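Local coordinates for putative uncharacterized protein (Aquifex aeolicus, PDB 3ME7), which probably binds copper through a redox-active cysteine pair and takes part in electron transport, as a member of the membrane-associated SCO1/2 family, at residues Pro30-Pro35 and Val130-Pro135; Ile36-Arg41 and Lys82-Glu87; Pro45-Ser50 and Val146-Leu151; Val67-Phe72 and Trp95-Ala100. All coordinates share one frame; numbering follows the deposited sequence.

Contact 1 of 4, residues Pro30-Pro35 and Val130-Pro135; sequences PIILSP and VVVLSP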
# COMPACT_ATOMS: atom_id res chain seq x y z
N PRO A 30 6.51 9.35 4.29
CA PRO A 30 6.55 8.17 3.42
C PRO A 30 5.24 7.36 3.51
O PRO A 30 4.54 7.38 4.53
CB PRO A 30 7.69 7.34 4.00
CG PRO A 30 8.58 8.34 4.67
CD PRO A 30 7.62 9.33 5.27
N ILE A 31 4.91 6.72 2.40
CA ILE A 31 3.68 5.94 2.30
C ILE A 31 4.01 4.51 1.92
O ILE A 31 4.72 4.26 0.94
CB ILE A 31 2.72 6.56 1.27
CG1 ILE A 31 2.29 7.95 1.74
CG2 ILE A 31 1.50 5.65 1.08
CD1 ILE A 31 1.89 8.89 0.62
N ILE A 32 3.51 3.57 2.71
CA ILE A 32 3.67 2.14 2.39
C ILE A 32 2.33 1.63 1.84
O ILE A 32 1.32 1.64 2.55
CB ILE A 32 4.10 1.34 3.63
CG1 ILE A 32 5.47 1.83 4.13
CG2 ILE A 32 4.14 -0.15 3.34
CD1 ILE A 32 5.92 1.19 5.47
N LEU A 33 2.35 1.17 0.59
CA LEU A 33 1.14 0.76 -0.14
C LEU A 33 1.11 -0.75 -0.27
O LEU A 33 2.08 -1.35 -0.72
CB LEU A 33 1.13 1.33 -1.57
CG LEU A 33 0.97 2.82 -1.85
CD1 LEU A 33 0.99 3.05 -3.36
CD2 LEU A 33 -0.34 3.32 -1.26
N SER A 34 -0.03 -1.36 0.07
CA SER A 34 -0.17 -2.82 0.01
C SER A 34 -1.44 -3.23 -0.78
O SER A 34 -2.54 -3.20 -0.22
CB SER A 34 -0.21 -3.41 1.43
OG SER A 34 -0.49 -4.80 1.46
N PRO A 35 -1.29 -3.57 -2.07
CA PRO A 35 -2.46 -4.05 -2.83
C PRO A 35 -2.87 -5.45 -2.41
O PRO A 35 -2.04 -6.36 -2.37
CB PRO A 35 -2.00 -4.08 -4.29
CG PRO A 35 -0.51 -3.93 -4.28
CD PRO A 35 -0.08 -3.41 -2.90
N VAL A 130 4.72 -4.81 -2.00
CA VAL A 130 4.48 -3.64 -1.19
C VAL A 130 5.29 -2.53 -1.83
O VAL A 130 6.43 -2.75 -2.27
CB VAL A 130 4.91 -3.90 0.28
CG1 VAL A 130 4.95 -2.62 1.10
CG2 VAL A 130 3.95 -4.88 0.92
N VAL A 131 4.70 -1.34 -1.95
CA VAL A 131 5.34 -0.24 -2.65
C VAL A 131 5.61 0.85 -1.63
O VAL A 131 4.75 1.16 -0.79
CB VAL A 131 4.46 0.33 -3.80
CG1 VAL A 131 5.26 1.35 -4.64
CG2 VAL A 131 3.95 -0.78 -4.72
N VAL A 132 6.79 1.46 -1.71
CA VAL A 132 7.14 2.52 -0.77
C VAL A 132 7.32 3.83 -1.52
O VAL A 132 8.14 3.92 -2.43
CB VAL A 132 8.39 2.18 0.08
CG1 VAL A 132 8.57 3.27 1.15
CG2 VAL A 132 8.20 0.83 0.77
N LEU A 133 6.52 4.83 -1.14
CA LEU A 133 6.57 6.16 -1.75
C LEU A 133 7.22 7.21 -0.87
O LEU A 133 7.15 7.15 0.37
CB LEU A 133 5.15 6.65 -2.07
CG LEU A 133 4.14 5.67 -2.66
CD1 LEU A 133 2.80 6.38 -2.84
CD2 LEU A 133 4.65 5.17 -3.98
N SER A 134 7.83 8.19 -1.52
CA SER A 134 8.37 9.35 -0.84
C SER A 134 7.21 10.21 -0.35
O SER A 134 6.06 10.00 -0.77
CB SER A 134 9.22 10.15 -1.82
OG SER A 134 8.39 10.89 -2.70
N PRO A 135 7.49 11.21 0.51
CA PRO A 135 6.43 12.13 0.93
C PRO A 135 5.80 12.94 -0.20
O PRO A 135 4.78 13.59 0.04
CB PRO A 135 7.15 13.07 1.92
CG PRO A 135 8.25 12.24 2.46
CD PRO A 135 8.73 11.42 1.30

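Contact 2 of 4, residues Ile36-Arg41 and Lys82-Glu87; sequences IYTHCR and KRFQKE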
# COMPACT_ATOMS: atom_id res chain seq x y z
N ILE A 36 -4.16 -5.61 -2.10
CA ILE A 36 -4.74 -6.90 -1.75
C ILE A 36 -6.15 -6.96 -2.38
O ILE A 36 -6.55 -6.02 -3.06
CB ILE A 36 -4.81 -7.12 -0.19
CG1 ILE A 36 -5.52 -5.95 0.52
CG2 ILE A 36 -3.38 -7.31 0.38
CD1 ILE A 36 -7.00 -5.95 0.49
N TYR A 37 -6.88 -8.05 -2.15
CA TYR A 37 -8.35 -7.97 -2.30
C TYR A 37 -9.01 -8.66 -1.11
O TYR A 37 -8.39 -9.50 -0.47
CB TYR A 37 -8.87 -8.49 -3.65
CG TYR A 37 -8.55 -9.93 -3.99
CD1 TYR A 37 -7.26 -10.31 -4.37
CD2 TYR A 37 -9.56 -10.89 -4.02
CE1 TYR A 37 -6.99 -11.61 -4.73
CE2 TYR A 37 -9.29 -12.20 -4.37
CZ TYR A 37 -8.00 -12.55 -4.72
OH TYR A 37 -7.72 -13.85 -5.07
N THR A 38 -10.24 -8.27 -0.80
CA THR A 38 -10.79 -8.58 0.53
C THR A 38 -11.21 -10.04 0.68
O THR A 38 -11.24 -10.56 1.80
CB THR A 38 -11.90 -7.61 1.02
OG1 THR A 38 -13.10 -7.80 0.26
CG2 THR A 38 -11.44 -6.15 0.94
N HIS A 39 -11.52 -10.68 -0.44
CA HIS A 39 -11.89 -12.09 -0.41
C HIS A 39 -10.70 -13.00 -0.70
O HIS A 39 -10.87 -14.19 -0.92
CB HIS A 39 -13.04 -12.36 -1.39
CG HIS A 39 -14.32 -11.69 -1.00
ND1 HIS A 39 -15.15 -12.19 -0.02
CD2 HIS A 39 -14.92 -10.58 -1.48
CE1 HIS A 39 -16.20 -11.40 0.11
NE2 HIS A 39 -16.09 -10.41 -0.77
N CYS A 40 -9.50 -12.43 -0.67
CA CYS A 40 -8.26 -13.14 -0.98
C CYS A 40 -7.85 -14.02 0.21
O CYS A 40 -7.46 -13.51 1.26
CB CYS A 40 -7.20 -12.09 -1.30
SG CYS A 40 -5.50 -12.54 -1.75
N ARG A 41 -7.96 -15.33 0.05
CA ARG A 41 -7.60 -16.23 1.15
C ARG A 41 -6.23 -16.88 1.02
O ARG A 41 -5.81 -17.62 1.91
CB ARG A 41 -8.69 -17.28 1.37
CG ARG A 41 -9.84 -16.75 2.21
CD ARG A 41 -10.89 -17.79 2.48
NE ARG A 41 -11.47 -18.32 1.24
CZ ARG A 41 -11.41 -19.60 0.86
NH1 ARG A 41 -10.82 -20.51 1.62
NH2 ARG A 41 -11.97 -19.97 -0.28
N LYS A 82 -14.17 -2.60 5.45
CA LYS A 82 -14.40 -2.55 6.90
C LYS A 82 -14.22 -3.94 7.52
O LYS A 82 -13.59 -4.08 8.58
CB LYS A 82 -15.79 -1.99 7.20
CG LYS A 82 -16.05 -1.75 8.68
CD LYS A 82 -14.98 -0.85 9.25
CE LYS A 82 -15.09 -0.72 10.76
NZ LYS A 82 -13.86 -0.11 11.34
N ARG A 83 -14.79 -4.95 6.88
CA ARG A 83 -14.60 -6.35 7.32
C ARG A 83 -13.10 -6.73 7.34
O ARG A 83 -12.60 -7.29 8.32
CB ARG A 83 -15.39 -7.29 6.42
CG ARG A 83 -15.55 -8.73 6.95
CD ARG A 83 -16.19 -9.66 5.90
NE ARG A 83 -15.31 -9.79 4.73
CZ ARG A 83 -15.62 -9.42 3.49
NH1 ARG A 83 -16.81 -8.90 3.21
NH2 ARG A 83 -14.72 -9.55 2.53
N PHE A 84 -12.37 -6.36 6.29
CA PHE A 84 -10.93 -6.62 6.21
C PHE A 84 -10.16 -5.92 7.34
O PHE A 84 -9.33 -6.54 7.99
CB PHE A 84 -10.39 -6.20 4.83
CG PHE A 84 -8.97 -6.62 4.57
CD1 PHE A 84 -7.90 -5.82 4.99
CD2 PHE A 84 -8.69 -7.81 3.89
CE1 PHE A 84 -6.57 -6.21 4.76
CE2 PHE A 84 -7.37 -8.20 3.65
CZ PHE A 84 -6.32 -7.39 4.08
N GLN A 85 -10.49 -4.65 7.59
CA GLN A 85 -9.82 -3.87 8.64
C GLN A 85 -9.95 -4.54 10.00
O GLN A 85 -8.97 -4.70 10.74
CB GLN A 85 -10.39 -2.46 8.70
CG GLN A 85 -9.73 -1.59 9.79
CD GLN A 85 -10.63 -0.50 10.30
OE1 GLN A 85 -11.67 -0.22 9.72
NE2 GLN A 85 -10.25 0.10 11.43
N LYS A 86 -11.18 -4.94 10.32
CA LYS A 86 -11.47 -5.56 11.61
C LYS A 86 -10.80 -6.93 11.70
O LYS A 86 -10.29 -7.30 12.76
CB LYS A 86 -12.98 -5.70 11.80
CG LYS A 86 -13.68 -4.40 12.16
CD LYS A 86 -15.08 -4.67 12.70
CE LYS A 86 -15.74 -3.40 13.21
NZ LYS A 86 -16.82 -3.72 14.19
N GLU A 87 -10.80 -7.65 10.58
CA GLU A 87 -10.20 -8.99 10.51
C GLU A 87 -8.75 -8.98 11.00
O GLU A 87 -8.33 -9.86 11.76
CB GLU A 87 -10.27 -9.54 9.10
CG GLU A 87 -9.71 -10.94 8.95
CD GLU A 87 -10.05 -11.55 7.62
OE1 GLU A 87 -11.11 -11.20 7.04
OE2 GLU A 87 -9.26 -12.40 7.15
O HOH W 1 -12.04 -9.98 4.82

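Contact 3 of 4, residues Pro45-Ser50 and Val146-Leu151; sequences PLITKS and VNYNYL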
# COMPACT_ATOMS: atom_id res chain seq x y z
N PRO A 45 -3.66 -12.82 3.01
CA PRO A 45 -3.45 -12.97 4.46
C PRO A 45 -1.97 -13.06 4.80
O PRO A 45 -1.55 -12.54 5.82
CB PRO A 45 -4.17 -14.29 4.81
CG PRO A 45 -5.16 -14.48 3.71
CD PRO A 45 -4.50 -13.90 2.48
N LEU A 46 -1.17 -13.70 3.94
CA LEU A 46 0.26 -13.81 4.21
C LEU A 46 0.93 -12.43 4.19
O LEU A 46 1.68 -12.08 5.10
CB LEU A 46 0.94 -14.78 3.24
CG LEU A 46 0.34 -16.19 3.19
CD1 LEU A 46 1.18 -17.09 2.28
CD2 LEU A 46 0.26 -16.77 4.60
N ILE A 47 0.63 -11.64 3.17
CA ILE A 47 1.18 -10.29 3.03
C ILE A 47 0.81 -9.42 4.24
O ILE A 47 1.67 -8.79 4.85
CB ILE A 47 0.68 -9.60 1.74
CG1 ILE A 47 1.26 -10.33 0.51
CG2 ILE A 47 1.05 -8.11 1.75
CD1 ILE A 47 0.56 -9.99 -0.82
N THR A 48 -0.48 -9.43 4.59
CA THR A 48 -0.96 -8.55 5.66
C THR A 48 -0.41 -9.00 7.01
O THR A 48 0.04 -8.17 7.80
CB THR A 48 -2.49 -8.45 5.64
OG1 THR A 48 -2.91 -8.03 4.33
CG2 THR A 48 -2.97 -7.44 6.65
N LYS A 49 -0.41 -10.31 7.26
CA LYS A 49 0.17 -10.84 8.50
C LYS A 49 1.66 -10.53 8.58
O LYS A 49 2.18 -10.21 9.65
CB LYS A 49 -0.06 -12.35 8.60
CG LYS A 49 -1.50 -12.73 8.85
CD LYS A 49 -1.69 -14.23 8.73
CE LYS A 49 -3.14 -14.60 9.01
NZ LYS A 49 -3.27 -16.05 9.15
N SER A 50 2.35 -10.64 7.44
CA SER A 50 3.78 -10.29 7.41
C SER A 50 4.02 -8.81 7.71
O SER A 50 4.93 -8.47 8.49
CB SER A 50 4.41 -10.70 6.08
OG SER A 50 5.82 -10.61 6.17
N VAL A 146 6.09 -12.45 0.30
CA VAL A 146 5.20 -12.54 1.46
C VAL A 146 5.97 -12.80 2.76
O VAL A 146 5.36 -12.95 3.81
CB VAL A 146 4.10 -13.63 1.28
CG1 VAL A 146 3.35 -13.43 -0.03
CG2 VAL A 146 4.70 -15.03 1.31
N ASN A 147 7.30 -12.88 2.66
CA ASN A 147 8.17 -13.23 3.79
C ASN A 147 9.14 -12.08 4.04
O ASN A 147 10.32 -12.18 3.69
CB ASN A 147 8.96 -14.53 3.48
CG ASN A 147 8.05 -15.74 3.23
OD1 ASN A 147 7.15 -16.03 4.02
ND2 ASN A 147 8.30 -16.46 2.13
N TYR A 148 8.64 -11.00 4.64
CA TYR A 148 9.39 -9.73 4.71
C TYR A 148 10.48 -9.75 5.77
O TYR A 148 10.31 -10.35 6.85
CB TYR A 148 8.44 -8.53 4.93
CG TYR A 148 7.34 -8.44 3.90
CD1 TYR A 148 7.62 -8.60 2.54
CD2 TYR A 148 6.02 -8.18 4.27
CE1 TYR A 148 6.62 -8.53 1.60
CE2 TYR A 148 5.01 -8.12 3.32
CZ TYR A 148 5.31 -8.28 1.99
OH TYR A 148 4.32 -8.23 1.05
N ASN A 149 11.60 -9.12 5.45
CA ASN A 149 12.63 -8.90 6.44
C ASN A 149 12.71 -7.43 6.83
O ASN A 149 12.33 -6.53 6.08
CB ASN A 149 13.99 -9.50 6.06
CG ASN A 149 14.61 -8.85 4.84
OD1 ASN A 149 15.17 -7.76 4.92
ND2 ASN A 149 14.55 -9.54 3.71
N TYR A 150 13.19 -7.20 8.05
CA TYR A 150 13.30 -5.88 8.61
C TYR A 150 14.21 -4.96 7.79
O TYR A 150 13.84 -3.81 7.49
CB TYR A 150 13.83 -6.01 10.04
CG TYR A 150 14.21 -4.71 10.72
CD1 TYR A 150 13.24 -3.81 11.16
CD2 TYR A 150 15.56 -4.40 10.92
CE1 TYR A 150 13.61 -2.62 11.79
CE2 TYR A 150 15.94 -3.23 11.53
CZ TYR A 150 14.96 -2.34 11.97
OH TYR A 150 15.33 -1.16 12.58
N LEU A 151 15.39 -5.46 7.42
CA LEU A 151 16.36 -4.62 6.74
C LEU A 151 15.80 -4.02 5.45
O LEU A 151 15.99 -2.83 5.19
CB LEU A 151 17.68 -5.34 6.48
CG LEU A 151 18.81 -4.42 6.01
CD1 LEU A 151 19.05 -3.31 7.03
CD2 LEU A 151 20.10 -5.20 5.77

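Contact 4 of 4, residues Val67-Phe72 and Trp95-Ala100; sequences VITFTF and WKVVKA. With SO4 (sulfate ion), chain C.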
# COMPACT_ATOMS: atom_id res chain seq x y z
N VAL A 67 0.53 3.82 6.37
CA VAL A 67 0.37 2.50 5.78
C VAL A 67 -1.01 2.46 5.15
O VAL A 67 -2.01 2.77 5.80
CB VAL A 67 0.51 1.35 6.80
CG1 VAL A 67 0.59 0.02 6.07
CG2 VAL A 67 1.79 1.55 7.63
N ILE A 68 -1.04 2.12 3.87
CA ILE A 68 -2.29 2.05 3.11
C ILE A 68 -2.47 0.70 2.47
O ILE A 68 -1.82 0.37 1.46
CB ILE A 68 -2.38 3.16 2.02
CG1 ILE A 68 -2.12 4.56 2.62
CG2 ILE A 68 -3.72 3.07 1.25
CD1 ILE A 68 -3.12 5.07 3.68
N THR A 69 -3.33 -0.11 3.09
CA THR A 69 -3.78 -1.34 2.46
C THR A 69 -4.90 -0.96 1.52
O THR A 69 -5.85 -0.28 1.92
CB THR A 69 -4.27 -2.35 3.50
OG1 THR A 69 -3.17 -2.80 4.30
CG2 THR A 69 -4.91 -3.58 2.84
N PHE A 70 -4.80 -1.33 0.25
CA PHE A 70 -5.89 -1.01 -0.66
C PHE A 70 -6.35 -2.21 -1.45
O PHE A 70 -5.54 -3.09 -1.79
CB PHE A 70 -5.54 0.16 -1.59
CG PHE A 70 -4.66 -0.20 -2.72
CD1 PHE A 70 -3.30 -0.15 -2.58
CD2 PHE A 70 -5.20 -0.55 -3.96
CE1 PHE A 70 -2.45 -0.46 -3.63
CE2 PHE A 70 -4.37 -0.87 -5.02
CZ PHE A 70 -2.99 -0.82 -4.86
N THR A 71 -7.64 -2.27 -1.71
CA THR A 71 -8.17 -3.36 -2.53
C THR A 71 -8.16 -3.06 -4.03
O THR A 71 -8.54 -1.98 -4.48
CB THR A 71 -9.56 -3.84 -2.08
OG1 THR A 71 -10.00 -4.83 -3.03
CG2 THR A 71 -10.55 -2.68 -2.06
N PHE A 72 -7.69 -4.03 -4.80
CA PHE A 72 -7.72 -3.93 -6.27
C PHE A 72 -8.88 -4.62 -6.93
O PHE A 72 -8.98 -4.63 -8.18
CB PHE A 72 -6.39 -4.34 -6.90
CG PHE A 72 -6.00 -5.76 -6.66
CD1 PHE A 72 -6.52 -6.80 -7.44
CD2 PHE A 72 -5.05 -6.06 -5.68
CE1 PHE A 72 -6.11 -8.16 -7.23
CE2 PHE A 72 -4.64 -7.38 -5.46
CZ PHE A 72 -5.16 -8.42 -6.21
N TRP A 95 -2.76 3.37 9.83
CA TRP A 95 -2.78 2.32 8.84
C TRP A 95 -4.22 2.24 8.36
O TRP A 95 -5.11 1.87 9.13
CB TRP A 95 -2.35 1.00 9.50
CG TRP A 95 -2.22 -0.20 8.58
CD1 TRP A 95 -2.88 -0.41 7.39
CD2 TRP A 95 -1.42 -1.37 8.81
NE1 TRP A 95 -2.50 -1.62 6.85
CE2 TRP A 95 -1.63 -2.23 7.71
CE3 TRP A 95 -0.54 -1.76 9.83
CZ2 TRP A 95 -1.00 -3.46 7.60
CZ3 TRP A 95 0.09 -2.99 9.72
CH2 TRP A 95 -0.14 -3.82 8.61
N LYS A 96 -4.45 2.58 7.10
CA LYS A 96 -5.80 2.64 6.56
C LYS A 96 -6.06 1.44 5.68
O LYS A 96 -5.12 0.84 5.15
CB LYS A 96 -5.99 3.91 5.73
CG LYS A 96 -5.74 5.20 6.49
CD LYS A 96 -6.08 6.39 5.61
CE LYS A 96 -5.39 7.65 6.09
NZ LYS A 96 -5.89 8.00 7.46
N VAL A 97 -7.33 1.05 5.57
CA VAL A 97 -7.78 0.11 4.54
C VAL A 97 -8.72 0.91 3.64
O VAL A 97 -9.70 1.53 4.13
CB VAL A 97 -8.49 -1.10 5.14
CG1 VAL A 97 -8.86 -2.08 4.03
CG2 VAL A 97 -7.61 -1.82 6.20
N VAL A 98 -8.42 0.93 2.34
CA VAL A 98 -9.12 1.82 1.41
C VAL A 98 -9.50 1.10 0.14
O VAL A 98 -8.92 0.05 -0.18
CB VAL A 98 -8.29 3.08 1.04
CG1 VAL A 98 -7.74 3.74 2.31
CG2 VAL A 98 -7.13 2.74 0.10
N LYS A 99 -10.46 1.69 -0.56
CA LYS A 99 -10.77 1.30 -1.95
C LYS A 99 -10.66 2.55 -2.82
O LYS A 99 -10.75 3.67 -2.32
CB LYS A 99 -12.17 0.70 -2.07
CG LYS A 99 -13.29 1.66 -1.62
CD LYS A 99 -14.67 1.12 -1.98
CE LYS A 99 -14.95 1.30 -3.47
NZ LYS A 99 -16.27 0.70 -3.83
N ALA A 100 -10.49 2.36 -4.12
CA ALA A 100 -10.50 3.46 -5.08
C ALA A 100 -11.96 3.87 -5.31
O ALA A 100 -12.85 3.02 -5.37
CB ALA A 100 -9.86 2.99 -6.39
S SO4 C . -19.52 1.55 -1.80
O1 SO4 C . -18.10 1.29 -1.98
O2 SO4 C . -19.75 2.98 -1.81
O3 SO4 C . -20.28 0.89 -2.86
O4 SO4 C . -19.94 1.03 -0.49
O HOH W 2 -10.69 -0.42 -5.19

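Contact 1 of 4, residues Pro30-Pro35 and Val130-Pro135
Val130 holds CG1 anti to its backbone N (chi1 168°), Ile32 turns CG2 anti to its own N, and the two methyls meet at 3.4 Å, Ile32 CG2 to Val130 CG1. This is a diagonal contact, tighter than usual van der Waals packing, on the sheet face that also carries Val132. The other face holds Ile31, Leu33, Val131 and Leu133: Leu133 CD1 reaches to 4.1 Å from Ile31 CB, and Leu33 CB stands 4.1 Å from Val131 CB.

Between these faces the strand axes run antiparallel at 156°. Ile31 with Leu133 and Leu33 with Val131 are hydrogen-bonded pairs, while Ile32 and Val132 between them form a non-hydrogen-bonded one. Leu133 N donates to Ile31 O at 2.8 Å and 176°, whereas the return bond, Ile31 N to Leu133 O, is longer at 3.1 Å. At the far end Pro135 CG packs against Pro30 CD.

Ala156 and Ala160 of helix 150-160 pack on Val132, and Ile139 of the next strand touches Val131 and Leu133. This pairing is where the parallel strands 95-100, 66-71 and 31-36 give way to an antiparallel neighbour in the mixed sheet of a thioredoxin-like fold.

Contact 2 of 4, residues Ile36-Arg41 and Lys82-Glu87
Ile36 and Phe84 meet tip to tip where the loop after strand 31-36, which carries Cys40 of the redox-active disulfide in this thioredoxin-like SCO domain, lies against helix 78-87. The apolar part is a CH-pi contact: Ile36 CD1 stands 4.0 Å from the centroid of the Phe84 ring and 17° off its normal, over one face but offset toward the rim. Thr38 adds a methyl lower on the same side chain, CG2 lying 4.0 Å from Phe84 CB.

The second kind involves flat polar groups. Arg83 bends at chi3 (64°), which swings NE out of the extended line of the chain, and its NH2 sits over one face of the His39 imidazole, 3.4 Å from CE1. The guanidinium and ring planes are 37° apart, a tilted approach rather than a stack. Asp80 makes a salt bridge to Arg83 NH1 and also touches His39, which probably helps to fix the guanidinium.

A bound water supplies the third link. It donates to Thr38 O at 3.2 Å and to Glu87 OE1 at 2.7 Å, and accepts from Arg83 NE, tying the loop backbone to two helix side chains.

Within the loop, a type I turn from Tyr37 to Cys40 is closed by Cys40 N bonding to Tyr37 O at 3.1 Å, and Cys40, whose SG forms the disulfide with Cys44, lays its CB over the centre of the Tyr37 ring.

Contact 3 of 4, residues Pro45-Ser50 and Val146-Leu151
Ser50 OG accepts the backbone N-H of Tyr148 at 3.2 Å from Tyr148 N, with 165° at the hydrogen. OG lies anti to its own backbone N (chi1 -168°), which points it at the loop, and it also comes within 3.1 Å of Tyr148 CD2. A long bond from Ser50 OG to Val146 O is weak and unsettled, but Ser50 CB packs on that same oxygen at 3.3 Å. The Tyr148 side chain crosses that of Ile47 obliquely, with Ile47 O at the ring edge, near its plane, and Tyr148 OH reaches 3.3 Å from Ile47 CG2.

Val146 supplies the apolar part: its CG1 is 3.8 Å from Ile47 CG1, the side chains crossing at about a right angle, while Val146 CB lies 3.9 Å from Leu46 CB. An alanine in place of Tyr148 would probably open a gap beside Ile47 CG2 and leave the Phe153 ring without its edge-to-face partner.

Further out, Tyr148 OH makes a weak hydrogen bond to Gly145 O. Asn149, at the N-cap of helix 150-160, caps a backbone N with its side chain, and its own N bonds Glu152 OE1, a reciprocal pairing in the manner of a capping box. The contact thus joins helix 43-52, whose Ile47 touches Ser34 of strand 31-36, to the loop between strand 139-144 and helix 150-160.

Contact 4 of 4, residues Val67-Phe72 and Trp95-Ala100
Val67 O is approached by two groups of the neighbouring strand: Lys96 N, a hydrogen bond of 2.8 Å, and Trp95 CA, a CA-H...O contact at 3.2 Å. The same double approach recurs at Thr69 O, from Val98 N and Val97 CA. Two more bonds, Thr69 N to Lys96 O and Thr71 N to Val98 O, run the other way, as in a parallel ladder.

Trp95 adds a side-chain rung. Its CG is anti to the backbone N (chi1 -176°), which brings that atom against Val67 CB. The indole NE1 donates to Thr69 OG1 at 2.9 Å, nearly straight at 172°, with the oxygen close to the ring plane. Val67 CG1 sits 3.5 Å from the centroid of the five-membered ring and 6° off the normal, a CH-pi contact. A leucine in place of Trp95 would probably leave Thr69 OG1 without this donor and Val67 CG1 without a flat surface to rest on.

These are the two strands of a beta-alpha-beta crossover, linked through helix 78-87, from which Phe84 packs on Thr69 and Ile81 on Val97. On the face of Ile68, Phe70, Lys96 and Val98 the contacts are between aliphatic carbons: Val98 CG2 touches both Ile68 CG2 at 3.6 Å and Phe70 CB at 3.5 Å, and Ile68 CD1 lies alongside the Lys96 chain.

At the C-terminal end a water bridges the two strands, donating to Thr71 O at 2.7 Å and accepting from Ala100 N. Lys99 NZ bonds Asp76 O and also holds O1 of a sulfate, probably from the crystallisation liquor, at 2.7 Å.

How the contacts relate
Contacts 1 and 4 share one sheet, their centres 11 Å apart: strands 31-36 and 66-71 are neighbours, with Ile32 O 2.8 Å from Ile68 N and Ser34 N 2.9 Å from Ile68 O, probable hydrogen bonds. Contact 2 begins at the end of strand 31-36, and Ile36 N lies 2.9 Å from Phe70 O. Contact 3 packs on contact 1 through Val130 CG2 and Tyr148 OH, 3.4 Å apart, and on contact 2 through Phe84 CZ and Thr48 OG1, 3.5 Å apart. The predicted copper site (Cys40, Cys44, His126) lies near contacts 2 and 3: the former holds Cys40, and the Ile47 side chain of the latter is about 5 Å from those of Cys44 and His126.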